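Local atomic coordinates of biuret hydrolase (Pseudomonas sp., PDB entry 6C62), a protein that hydrolyses 1-carboxybiuret to urea-1,3-dicarboxylate and ammonia, a step in the bacterial degradation of the herbicide atrazine. Residues Glu217-Gly228 and Arg240-Leu248; Asn267-Val276 and Leu367-Ser375. All coordinates share one frame; numbering follows the deposited sequence. Where two conformers were deposited one is given.

Contact 1: residues Glu217-Gly228 and Arg240-Leu248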
ATOM      1  N   GLU A 217      -3.429 -17.959 -30.442  1.00 16.17           N
ATOM      2  CA  GLU A 217      -4.889 -17.972 -30.409  1.00 18.72           C
ATOM      3  C   GLU A 217      -5.376 -18.554 -29.103  1.00 17.74           C
ATOM      4  O   GLU A 217      -6.323 -18.054 -28.539  1.00 17.66           O
ATOM      5  CB  GLU A 217      -5.512 -18.818 -31.552  1.00 22.33           C
ATOM      6  CG  GLU A 217      -5.348 -18.248 -32.938  1.00 22.30           C
ATOM      7  CD  GLU A 217      -4.014 -18.617 -33.614  1.00 26.53           C
ATOM      8  OE1 GLU A 217      -3.064 -19.181 -32.980  1.00 27.04           O
ATOM      9  OE2 GLU A 217      -3.891 -18.327 -34.833  1.00 30.40           O
ATOM     10  N   GLY A 218      -4.707 -19.626 -28.640  1.00 18.23           N
ATOM     11  CA  GLY A 218      -4.993 -20.223 -27.320  1.00 16.49           C
ATOM     12  C   GLY A 218      -4.904 -19.210 -26.201  1.00 15.97           C
ATOM     13  O   GLY A 218      -5.777 -19.164 -25.345  1.00 14.72           O
ATOM     14  N   LEU A 219      -3.823 -18.391 -26.201  1.00 15.26           N
ATOM     15  CA  LEU A 219      -3.707 -17.335 -25.224  1.00 14.12           C
ATOM     16  C   LEU A 219      -4.880 -16.385 -25.289  1.00 13.84           C
ATOM     17  O   LEU A 219      -5.511 -16.088 -24.242  1.00 12.64           O
ATOM     18  CB  LEU A 219      -2.422 -16.557 -25.388  1.00 13.63           C
ATOM     19  CG  LEU A 219      -1.099 -17.213 -25.165  1.00 12.73           C
ATOM     20  CD1 LEU A 219      -0.038 -16.165 -25.387  1.00 11.46           C
ATOM     21  CD2 LEU A 219      -0.941 -17.886 -23.812  1.00 11.63           C
ATOM     22  N   ALA A 220      -5.211 -15.919 -26.498  1.00 13.67           N
ATOM     23  CA  ALA A 220      -6.231 -14.868 -26.667  1.00 12.93           C
ATOM     24  C   ALA A 220      -7.599 -15.354 -26.253  1.00 12.25           C
ATOM     25  O   ALA A 220      -8.339 -14.633 -25.565  1.00 11.03           O
ATOM     26  CB  ALA A 220      -6.249 -14.329 -28.101  1.00 14.05           C
ATOM     27  N   LEU A 221      -7.928 -16.589 -26.657  1.00 13.44           N
ATOM     28  CA  LEU A 221      -9.253 -17.176 -26.339  1.00 13.78           C
ATOM     29  C   LEU A 221      -9.411 -17.359 -24.830  1.00 12.73           C
ATOM     30  O   LEU A 221     -10.468 -17.062 -24.301  1.00 12.43           O
ATOM     31  CB  LEU A 221      -9.467 -18.567 -27.009  1.00 15.27           C
ATOM     32  CG  LEU A 221      -9.674 -18.502 -28.523  1.00 16.48           C
ATOM     33  CD1 LEU A 221      -9.350 -19.828 -29.130  1.00 19.15           C
ATOM     34  CD2 LEU A 221     -11.070 -18.108 -28.884  1.00 17.56           C
ATOM     35  N   ALA A 222      -8.345 -17.839 -24.163  1.00 12.72           N
ATOM     36  CA  ALA A 222      -8.417 -18.129 -22.724  1.00 12.49           C
ATOM     37  C   ALA A 222      -8.478 -16.814 -21.947  1.00 11.65           C
ATOM     38  O   ALA A 222      -9.268 -16.651 -21.031  1.00 11.74           O
ATOM     39  CB  ALA A 222      -7.222 -18.953 -22.323  1.00 12.32           C
ATOM     40  N   TYR A 223      -7.621 -15.877 -22.346  1.00 12.62           N
ATOM     41  CA  TYR A 223      -7.619 -14.517 -21.783  1.00 12.10           C
ATOM     42  C   TYR A 223      -8.998 -13.862 -21.908  1.00 12.69           C
ATOM     43  O   TYR A 223      -9.551 -13.405 -20.920  1.00 13.91           O
ATOM     44  CB  TYR A 223      -6.536 -13.690 -22.442  1.00 11.61           C
ATOM     45  CG  TYR A 223      -6.549 -12.217 -22.161  1.00 10.96           C
ATOM     46  CD1 TYR A 223      -6.535 -11.741 -20.872  1.00 11.93           C
ATOM     47  CD2 TYR A 223      -6.605 -11.295 -23.194  1.00 11.06           C
ATOM     48  CE1 TYR A 223      -6.555 -10.358 -20.610  1.00 11.28           C
ATOM     49  CE2 TYR A 223      -6.550  -9.930 -22.972  1.00 11.42           C
ATOM     50  CZ  TYR A 223      -6.567  -9.465 -21.648  1.00 12.04           C
ATOM     51  OH  TYR A 223      -6.599  -8.134 -21.396  1.00 11.75           O
ATOM     52  N   ASP A 224      -9.593 -13.870 -23.086  1.00 13.33           N
ATOM     53  CA  ASP A 224     -10.981 -13.303 -23.224  1.00 14.39           C
ATOM     54  C   ASP A 224     -12.034 -13.966 -22.336  1.00 13.30           C
ATOM     55  O   ASP A 224     -12.790 -13.279 -21.646  1.00 12.34           O
ATOM     56  CB  ASP A 224     -11.448 -13.294 -24.671  1.00 15.83           C
ATOM     57  CG  ASP A 224     -10.744 -12.183 -25.516  1.00 20.91           C
ATOM     58  OD1 ASP A 224      -9.758 -11.482 -25.001  1.00 21.01           O
ATOM     59  OD2 ASP A 224     -11.142 -12.057 -26.723  1.00 19.71           O
ATOM     60  N   ALA A 225     -11.966 -15.279 -22.224  1.00 12.71           N
ATOM     61  CA  ALA A 225     -12.857 -16.022 -21.345  1.00 12.45           C
ATOM     62  C   ALA A 225     -12.729 -15.661 -19.860  1.00 12.41           C
ATOM     63  O   ALA A 225     -13.743 -15.684 -19.123  1.00 11.30           O
ATOM     64  CB  ALA A 225     -12.628 -17.529 -21.554  1.00 12.81           C
ATOM     65  N   MET A 226     -11.509 -15.328 -19.447  1.00 11.87           N
ATOM     66  CA  MET A 226     -11.186 -15.077 -18.045  1.00 12.92           C
ATOM     67  C   MET A 226     -11.376 -13.591 -17.566  1.00 12.56           C
ATOM     68  O   MET A 226     -11.444 -13.296 -16.395  1.00 12.13           O
ATOM     69  CB  MET A 226      -9.737 -15.504 -17.833  1.00 12.52           C
ATOM     70  CG  MET A 226      -9.612 -16.998 -17.849  1.00 13.80           C
ATOM     71  SD  MET A 226      -7.988 -17.553 -17.225  1.00 14.89           S
ATOM     72  CE  MET A 226      -6.922 -17.009 -18.539  1.00 12.42           C
ATOM     73  N   GLN A 227     -11.470 -12.697 -18.520  1.00 13.97           N
ATOM     74  CA  GLN A 227     -11.558 -11.258 -18.244  1.00 15.00           C
ATOM     75  C   GLN A 227     -12.855 -10.859 -17.569  1.00 17.93           C
ATOM     76  O   GLN A 227     -13.878 -11.497 -17.789  1.00 18.72           O
ATOM     77  CB  GLN A 227     -11.490 -10.469 -19.533  1.00 15.21           C
ATOM     78  CG  GLN A 227     -10.112 -10.243 -20.130  1.00 13.83           C
ATOM     79  CD  GLN A 227     -10.196  -9.183 -21.221  1.00 14.71           C
ATOM     80  OE1 GLN A 227     -10.552  -8.064 -20.928  1.00 13.96           O
ATOM     81  NE2 GLN A 227      -9.882  -9.551 -22.474  1.00 14.17           N
ATOM     82  N   GLY A 228     -12.809  -9.800 -16.762  1.00 18.40           N
ATOM     83  CA  GLY A 228     -14.013  -9.249 -16.172  1.00 19.05           C
ATOM     84  C   GLY A 228     -13.745  -8.775 -14.756  1.00 19.78           C
ATOM     85  O   GLY A 228     -12.963  -9.411 -14.024  1.00 20.73           O
ATOM     86  N   ARG A 240     -13.909  -3.242 -17.141  0.50 23.03           N
ATOM     87  CA  ARG A 240     -14.677  -3.893 -18.204  0.50 22.80           C
ATOM     88  C   ARG A 240     -13.832  -4.857 -19.018  0.50 21.49           C
ATOM     89  O   ARG A 240     -12.615  -4.840 -18.942  0.50 19.25           O
ATOM     90  CB  ARG A 240     -15.286  -2.843 -19.123  0.50 24.98           C
ATOM     91  CG  ARG A 240     -14.263  -2.164 -20.021  0.50 26.36           C
ATOM     92  CD  ARG A 240     -14.900  -1.162 -21.009  0.50 26.58           C
ATOM     93  NE  ARG A 240     -13.865  -0.402 -21.695  0.50 25.45           N
ATOM     94  CZ  ARG A 240     -13.212   0.628 -21.149  0.50 25.59           C
ATOM     95  NH1 ARG A 240     -13.493   1.043 -19.935  0.50 24.36           N
ATOM     96  NH2 ARG A 240     -12.262   1.242 -21.832  0.50 28.23           N
ATOM     97  N   ILE A 241     -14.514  -5.678 -19.809  1.00 21.01           N
ATOM     98  CA  ILE A 241     -13.883  -6.602 -20.714  1.00 21.29           C
ATOM     99  C   ILE A 241     -13.397  -5.878 -21.976  1.00 22.45           C
ATOM    100  O   ILE A 241     -14.129  -5.075 -22.527  1.00 19.16           O
ATOM    101  CB  ILE A 241     -14.900  -7.710 -21.082  1.00 23.94           C
ATOM    102  CG1 ILE A 241     -15.310  -8.466 -19.798  1.00 24.98           C
ATOM    103  CG2 ILE A 241     -14.325  -8.622 -22.127  1.00 22.81           C
ATOM    104  CD1 ILE A 241     -16.280  -9.609 -20.043  1.00 27.26           C
ATOM    105  N   GLN A 242     -12.156  -6.137 -22.399  1.00 19.05           N
ATOM    106  CA  GLN A 242     -11.565  -5.573 -23.615  1.00 20.16           C
ATOM    107  C   GLN A 242     -11.111  -6.757 -24.486  1.00 20.67           C
ATOM    108  O   GLN A 242      -9.976  -7.269 -24.329  1.00 17.76           O
ATOM    109  CB  GLN A 242     -10.362  -4.684 -23.272  1.00 21.03           C
ATOM    110  CG  GLN A 242     -10.674  -3.422 -22.457  1.00 21.93           C
ATOM    111  CD  GLN A 242      -9.408  -2.594 -22.203  1.00 22.66           C
ATOM    112  OE1 GLN A 242      -8.514  -2.994 -21.443  1.00 20.06           O
ATOM    113  NE2 GLN A 242      -9.330  -1.453 -22.840  1.00 21.49           N
ATOM    114  N   PRO A 243     -12.000  -7.241 -25.368  1.00 23.53           N
ATOM    115  CA  PRO A 243     -11.669  -8.512 -26.068  1.00 23.42           C
ATOM    116  C   PRO A 243     -10.437  -8.400 -26.975  1.00 22.92           C
ATOM    117  O   PRO A 243     -10.274  -7.440 -27.652  1.00 22.27           O
ATOM    118  CB  PRO A 243     -12.949  -8.836 -26.863  1.00 24.49           C
ATOM    119  CG  PRO A 243     -14.047  -8.054 -26.193  1.00 24.94           C
ATOM    120  CD  PRO A 243     -13.390  -6.793 -25.669  1.00 25.60           C
ATOM    121  N   SER A 244      -9.555  -9.388 -26.929  1.00 20.91           N
ATOM    122  CA  SER A 244      -8.389  -9.445 -27.792  1.00 21.60           C
ATOM    123  C   SER A 244      -8.588 -10.299 -29.053  1.00 19.54           C
ATOM    124  O   SER A 244      -7.934 -10.047 -30.079  1.00 18.58           O
ATOM    125  CB  SER A 244      -7.214 -10.015 -27.000  1.00 23.74           C
ATOM    126  OG  SER A 244      -7.489 -11.394 -26.609  1.00 25.25           O
ATOM    127  N   VAL A 245      -9.471 -11.293 -29.002  1.00 20.41           N
ATOM    128  CA  VAL A 245      -9.636 -12.228 -30.114  1.00 21.33           C
ATOM    129  C   VAL A 245     -10.030 -11.530 -31.431  1.00 22.83           C
ATOM    130  O   VAL A 245      -9.427 -11.825 -32.427  1.00 20.73           O
ATOM    131  CB  VAL A 245     -10.615 -13.382 -29.787  1.00 23.08           C
ATOM    132  CG1 VAL A 245     -11.018 -14.199 -31.056  1.00 21.87           C
ATOM    133  CG2 VAL A 245      -9.964 -14.323 -28.758  1.00 23.48           C
ATOM    134  N   PRO A 246     -10.979 -10.567 -31.409  1.00 24.00           N
ATOM    135  CA  PRO A 246     -11.385  -9.924 -32.672  1.00 25.67           C
ATOM    136  C   PRO A 246     -10.293  -9.170 -33.402  1.00 24.11           C
ATOM    137  O   PRO A 246     -10.393  -8.983 -34.606  1.00 23.28           O
ATOM    138  CB  PRO A 246     -12.490  -8.941 -32.224  1.00 26.41           C
ATOM    139  CG  PRO A 246     -13.024  -9.476 -30.959  1.00 25.50           C
ATOM    140  CD  PRO A 246     -11.849 -10.160 -30.302  1.00 24.82           C
ATOM    141  N   VAL A 247      -9.269  -8.707 -32.694  1.00 23.54           N
ATOM    142  CA  VAL A 247      -8.217  -7.926 -33.351  1.00 22.93           C
ATOM    143  C   VAL A 247      -6.884  -8.660 -33.430  1.00 22.09           C
ATOM    144  O   VAL A 247      -5.851  -8.066 -33.826  1.00 21.60           O
ATOM    145  CB  VAL A 247      -8.036  -6.527 -32.641  1.00 26.55           C
ATOM    146  CG1 VAL A 247      -9.344  -5.727 -32.709  1.00 28.05           C
ATOM    147  CG2 VAL A 247      -7.587  -6.660 -31.167  1.00 24.61           C
ATOM    148  N   LEU A 248      -6.873  -9.947 -33.082  1.00 20.92           N
ATOM    149  CA  LEU A 248      -5.621 -10.696 -32.997  1.00 20.73           C
ATOM    150  C   LEU A 248      -4.802 -10.660 -34.294  1.00 20.14           C
ATOM    151  O   LEU A 248      -3.547 -10.651 -34.272  1.00 18.99           O
ATOM    152  CB  LEU A 248      -5.937 -12.132 -32.607  1.00 19.67           C
ATOM    153  CG  LEU A 248      -4.750 -13.062 -32.418  1.00 22.48           C
ATOM    154  CD1 LEU A 248      -3.890 -12.573 -31.266  1.00 22.78           C
ATOM    155  CD2 LEU A 248      -5.245 -14.521 -32.192  1.00 21.50           C
TER
HETATM  156  O   HOH W   1      -7.249  -6.756 -23.571  1.00 21.04           O
HETATM  157  O   HOH W   2     -10.590  -6.592 -18.667  1.00 11.17           O
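Asp224 in the last turn of helix 216-226 and Gln227 just beyond its end both reach across to the backbone of 240-248 and hold it by its peptide groups. The Asp224 carboxylate straddles two successive N-H groups: OD1 accepts from Ser244 N at 2.9 Å, OD2 from Val245 N at 2.9 Å, each on the syn side and tilted from the plane. Ser244 OG joins from above that plane, 2.8 Å from Asp224 OD1; it lies between its own N and carbonyl carbon (chi1 64°), a setting that turns the hydroxyl back to the oxygen its own amide uses. Three donors from two successive residues would be expected to favour the charged carboxylate. An alanine in place of Asp224 would probably leave the Ser244 and Val245 amides without their acceptor and set the serine hydroxyl free to turn. Beside it the Gln227 amide reads both backbone groups of Gln242. OE1 receives Gln242 N at 2.9 Å almost straight (175°), whereas NE2 approaches Gln242 O from above the carbonyl plane although that oxygen lies in the plane of the glutamine amide. The Tyr223 ring carries Gln227 NE2 over one face, 3.3 Å above its plane and offset toward the rim, with Ser244 OG near the plane at its edge; a water links its OH to Gln242 O. Further back along the helix the contact turns apolar: Val245 CG2 meets Ala220 CB at 3.8 Å and also touches Leu221 CD2, while Leu248 CD2 lies across Glu217 CG. Arg240 and Gln242 also touch a chain of another protein. Carboxylate and amide side chains thus bind an irregular backbone: in the amidase fold, the helix after strand 208-213 holds the connection to strand 257-260.

Contact 2: residues Asn267-Val276 and Leu367-Ser375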
ATOM      1  N   ASN A 267      22.523  -9.037 -19.552  1.00 17.91           N
ATOM      2  CA  ASN A 267      22.112 -10.259 -18.890  1.00 17.79           C
ATOM      3  C   ASN A 267      21.516 -11.312 -19.861  1.00 16.86           C
ATOM      4  O   ASN A 267      20.824 -12.242 -19.447  1.00 17.44           O
ATOM      5  CB  ASN A 267      21.166  -9.929 -17.751  1.00 18.93           C
ATOM      6  CG  ASN A 267      21.836  -9.102 -16.676  1.00 21.24           C
ATOM      7  OD1 ASN A 267      22.597  -9.612 -15.869  1.00 21.37           O
ATOM      8  ND2 ASN A 267      21.582  -7.807 -16.678  1.00 20.75           N
ATOM      9  N   ALA A 268      21.838 -11.215 -21.133  1.00 15.61           N
ATOM     10  CA  ALA A 268      21.360 -12.137 -22.135  1.00 15.70           C
ATOM     11  C   ALA A 268      22.532 -12.860 -22.760  1.00 16.54           C
ATOM     12  O   ALA A 268      23.468 -12.220 -23.263  1.00 17.64           O
ATOM     13  CB  ALA A 268      20.610 -11.371 -23.206  1.00 15.42           C
ATOM     14  N   GLY A 269      22.526 -14.179 -22.710  1.00 16.09           N
ATOM     15  CA  GLY A 269      23.528 -14.974 -23.395  1.00 16.29           C
ATOM     16  C   GLY A 269      23.371 -14.936 -24.914  1.00 17.82           C
ATOM     17  O   GLY A 269      22.410 -14.364 -25.461  1.00 16.69           O
ATOM     18  N   PRO A 270      24.298 -15.590 -25.637  1.00 21.54           N
ATOM     19  CA  PRO A 270      24.283 -15.498 -27.124  1.00 19.81           C
ATOM     20  C   PRO A 270      22.990 -16.032 -27.771  1.00 20.30           C
ATOM     21  O   PRO A 270      22.479 -15.419 -28.713  1.00 21.28           O
ATOM     22  CB  PRO A 270      25.460 -16.397 -27.529  1.00 22.99           C
ATOM     23  CG  PRO A 270      26.381 -16.356 -26.354  1.00 23.66           C
ATOM     24  CD  PRO A 270      25.477 -16.325 -25.130  1.00 23.05           C
ATOM     25  N   ALA A 271      22.464 -17.156 -27.283  1.00 18.14           N
ATOM     26  CA  ALA A 271      21.160 -17.619 -27.819  1.00 19.53           C
ATOM     27  C   ALA A 271      19.974 -16.670 -27.557  1.00 19.43           C
ATOM     28  O   ALA A 271      19.116 -16.476 -28.434  1.00 16.79           O
ATOM     29  CB  ALA A 271      20.817 -18.998 -27.304  1.00 18.82           C
ATOM     30  N   ALA A 272      19.936 -16.098 -26.351  1.00 18.13           N
ATOM     31  CA  ALA A 272      18.892 -15.097 -25.991  1.00 18.68           C
ATOM     32  C   ALA A 272      18.973 -13.859 -26.911  1.00 18.03           C
ATOM     33  O   ALA A 272      17.965 -13.414 -27.477  1.00 15.34           O
ATOM     34  CB  ALA A 272      19.044 -14.698 -24.520  1.00 19.23           C
ATOM     35  N   ARG A 273      20.194 -13.381 -27.131  1.00 18.12           N
ATOM     36  CA  ARG A 273      20.422 -12.247 -28.071  1.00 21.68           C
ATOM     37  C   ARG A 273      19.993 -12.561 -29.512  1.00 18.49           C
ATOM     38  O   ARG A 273      19.413 -11.722 -30.179  1.00 18.93           O
ATOM     39  CB  ARG A 273      21.874 -11.790 -28.046  1.00 22.96           C
ATOM     40  CG  ARG A 273      22.324 -11.187 -26.751  1.00 24.84           C
ATOM     41  CD  ARG A 273      23.846 -11.061 -26.747  1.00 27.50           C
ATOM     42  NE  ARG A 273      24.254 -10.426 -25.521  1.00 30.58           N
ATOM     43  CZ  ARG A 273      25.399  -9.758 -25.311  1.00 33.07           C
ATOM     44  NH1 ARG A 273      26.370  -9.735 -26.219  1.00 35.20           N
ATOM     45  NH2 ARG A 273      25.593  -9.133 -24.155  1.00 28.76           N
ATOM     46  N   ALA A 274      20.243 -13.783 -29.967  1.00 19.31           N
ATOM     47  CA  ALA A 274      19.856 -14.183 -31.336  1.00 19.17           C
ATOM     48  C   ALA A 274      18.352 -14.291 -31.481  1.00 19.56           C
ATOM     49  O   ALA A 274      17.789 -13.970 -32.508  1.00 17.88           O
ATOM     50  CB  ALA A 274      20.509 -15.505 -31.716  1.00 20.88           C
ATOM     51  N   ALA A 275      17.685 -14.788 -30.435  1.00 20.06           N
ATOM     52  CA  ALA A 275      16.254 -14.820 -30.457  1.00 20.31           C
ATOM     53  C   ALA A 275      15.668 -13.389 -30.561  1.00 18.51           C
ATOM     54  O   ALA A 275      14.750 -13.135 -31.333  1.00 18.80           O
ATOM     55  CB  ALA A 275      15.728 -15.542 -29.224  1.00 20.63           C
ATOM     56  N   VAL A 276      16.200 -12.453 -29.771  1.00 17.93           N
ATOM     57  CA  VAL A 276      15.675 -11.087 -29.817  1.00 18.08           C
ATOM     58  C   VAL A 276      15.906 -10.489 -31.217  1.00 17.66           C
ATOM     59  O   VAL A 276      15.006  -9.870 -31.809  1.00 19.30           O
ATOM     60  CB  VAL A 276      16.297 -10.200 -28.717  1.00 17.94           C
ATOM     61  CG1 VAL A 276      16.076  -8.685 -28.995  1.00 19.69           C
ATOM     62  CG2 VAL A 276      15.721 -10.587 -27.372  1.00 17.28           C
ATOM     63  N   LEU A 367       7.916  -3.222 -26.711  1.00 13.54           N
ATOM     64  CA  LEU A 367       9.355  -3.359 -26.486  1.00 13.33           C
ATOM     65  C   LEU A 367       9.702  -4.825 -26.372  1.00 15.03           C
ATOM     66  O   LEU A 367       8.931  -5.594 -25.789  1.00 15.14           O
ATOM     67  CB  LEU A 367       9.820  -2.579 -25.256  1.00 12.62           C
ATOM     68  CG  LEU A 367       9.571  -1.049 -25.376  1.00 13.27           C
ATOM     69  CD1 LEU A 367       9.736  -0.344 -24.043  1.00 14.21           C
ATOM     70  CD2 LEU A 367      10.554  -0.433 -26.369  1.00 12.85           C
ATOM     71  N   ILE A 368      10.859  -5.213 -26.925  1.00 15.28           N
ATOM     72  CA  ILE A 368      11.263  -6.602 -27.008  1.00 16.25           C
ATOM     73  C   ILE A 368      12.481  -6.893 -26.135  1.00 14.56           C
ATOM     74  O   ILE A 368      13.494  -6.184 -26.162  1.00 13.57           O
ATOM     75  CB  ILE A 368      11.677  -6.948 -28.448  1.00 19.64           C
ATOM     76  CG1 ILE A 368      10.568  -6.602 -29.416  1.00 21.89           C
ATOM     77  CG2 ILE A 368      11.986  -8.441 -28.548  1.00 22.24           C
ATOM     78  CD1 ILE A 368      11.078  -6.723 -30.848  1.00 24.85           C
ATOM     79  N   ALA A 369      12.404  -7.980 -25.405  1.00 12.93           N
ATOM     80  CA  ALA A 369      13.517  -8.483 -24.621  1.00 14.02           C
ATOM     81  C   ALA A 369      13.525  -9.991 -24.602  1.00 13.31           C
ATOM     82  O   ALA A 369      12.527 -10.613 -24.925  1.00 13.82           O
ATOM     83  CB  ALA A 369      13.385  -7.949 -23.195  1.00 14.51           C
ATOM     84  N   PRO A 370      14.634 -10.603 -24.177  1.00 15.04           N
ATOM     85  CA  PRO A 370      14.578 -12.042 -24.010  1.00 15.13           C
ATOM     86  C   PRO A 370      13.838 -12.377 -22.736  1.00 15.45           C
ATOM     87  O   PRO A 370      13.750 -11.549 -21.825  1.00 14.11           O
ATOM     88  CB  PRO A 370      16.059 -12.471 -23.927  1.00 16.76           C
ATOM     89  CG  PRO A 370      16.891 -11.201 -24.017  1.00 17.89           C
ATOM     90  CD  PRO A 370      15.947 -10.045 -23.792  1.00 16.08           C
ATOM     91  N   ALA A 371      13.256 -13.561 -22.698  1.00 14.80           N
ATOM     92  CA  ALA A 371      12.559 -14.047 -21.510  1.00 14.53           C
ATOM     93  C   ALA A 371      13.463 -14.623 -20.435  1.00 14.93           C
ATOM     94  O   ALA A 371      13.171 -14.506 -19.222  1.00 15.63           O
ATOM     95  CB  ALA A 371      11.523 -15.084 -21.913  1.00 16.09           C
ATOM     96  N   THR A 372      14.521 -15.314 -20.835  1.00 13.50           N
ATOM     97  CA  THR A 372      15.461 -15.904 -19.889  1.00 13.30           C
ATOM     98  C   THR A 372      16.870 -15.678 -20.444  1.00 14.12           C
ATOM     99  O   THR A 372      17.012 -15.494 -21.665  1.00 14.72           O
ATOM    100  CB  THR A 372      15.213 -17.430 -19.717  1.00 13.41           C
ATOM    101  OG1 THR A 372      15.126 -18.061 -21.007  1.00 13.69           O
ATOM    102  CG2 THR A 372      13.974 -17.684 -18.953  1.00 13.50           C
ATOM    103  N   PRO A 373      17.897 -15.634 -19.575  1.00 14.66           N
ATOM    104  CA  PRO A 373      19.274 -15.358 -20.044  1.00 14.29           C
ATOM    105  C   PRO A 373      19.864 -16.485 -20.880  1.00 14.60           C
ATOM    106  O   PRO A 373      20.658 -16.216 -21.762  1.00 14.88           O
ATOM    107  CB  PRO A 373      20.075 -15.160 -18.770  1.00 15.87           C
ATOM    108  CG  PRO A 373      19.117 -15.194 -17.654  1.00 17.27           C
ATOM    109  CD  PRO A 373      17.822 -15.759 -18.122  1.00 15.18           C
ATOM    110  N   ILE A 374      19.438 -17.718 -20.609  1.00 14.74           N
ATOM    111  CA  ILE A 374      19.845 -18.909 -21.297  1.00 16.08           C
ATOM    112  C   ILE A 374      18.636 -19.888 -21.417  1.00 15.43           C
ATOM    113  O   ILE A 374      17.593 -19.697 -20.761  1.00 14.71           O
ATOM    114  CB  ILE A 374      20.952 -19.652 -20.485  1.00 18.08           C
ATOM    115  CG1 ILE A 374      20.485 -19.953 -19.050  1.00 19.97           C
ATOM    116  CG2 ILE A 374      22.233 -18.834 -20.358  1.00 18.20           C
ATOM    117  CD1 ILE A 374      21.284 -21.014 -18.348  1.00 22.28           C
ATOM    118  N   SER A 375      18.807 -20.937 -22.212  0.50 13.93           N
ATOM    119  CA  SER A 375      17.844 -22.042 -22.279  0.50 14.00           C
ATOM    120  C   SER A 375      17.984 -22.974 -21.077  0.50 14.27           C
ATOM    121  O   SER A 375      18.898 -22.804 -20.263  0.50 15.14           O
ATOM    122  CB  SER A 375      18.046 -22.821 -23.577  0.50 13.71           C
ATOM    123  OG  SER A 375      17.588 -22.022 -24.639  0.50 14.11           O
TER
HETATM  124  O   HOH W   3      21.363 -17.264 -24.158  1.00 15.36           O
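Gly269 and Pro373 supply the direct hydrogen bond of this contact, a backbone link in which Gly269 N lies 2.9 Å from Pro373 O, in the carbonyl plane and on a lone pair. Gly269 is the N-cap of helix 270-283, and its lack of a side chain lets the carbonyl come close. The same oxygen takes a second donor, a water 2.7 Å from Pro373 O that also accepts from Ala272 N; an amide of the first helical turn is thereby satisfied through solvent. Asn267 O, by contrast, is buried against the Pro373 ring, 3.1 Å from CB, and has no polar partner in the model. Thr372 OG1 donates to Ile374 O and also bonds to Ser180 of helix 176-182; the Thr372 side chain lies about 10 Å from that of Ser174, probably the acyl-ester nucleophile.

Helix segment 270-276 runs roughly antiparallel to strand segment 367-370, at 155°, with a closest axis approach of 7.6 Å. The helix belongs to a beta-alpha-beta crossover, joining strand 257-260 to the parallel strand 288-289, and here it packs on the next parallel strand of the large mixed sheet.

Apolar contact fills the interface between them, with the Pro370 ring at its middle. Ala268 CB approaches Pro370 CG and Ala272 CB approaches Pro370 CB, each at 3.8 Å, the two methyls closing over the ring. Val276 comes from one turn further on. Its CG1 is anti to the backbone N (chi1 164°), which leaves CG2 to press on the proline, 3.4 Å from Pro370 N, while CG1 meets Ile368 CG2 at 4.1 Å, the two side chains lying alongside and pointing opposite ways. Val259 of the neighbouring strand touches Val276 as well.

In the fold
The two contacts share no helix, strand or loop; their centres lie 27 Å apart and their nearest atoms about 12 Å. Contact 1 is local along the chain, with 11 residues between its segments, and only partly buried, ending at the interface with another protein chain. Contact 2 joins segments 90 residues apart and is buried throughout, with helix packed against sheet. The chemistry follows: 240-248 is irregular, and side chains from the helix and its end supply the polar grip on its backbone, whereas strand 366-370 bonds to neighbouring strands and presents Ile368 and Pro370 to the alanines and valine of 267-276; the one direct backbone bond between those two segments sits at the helix start.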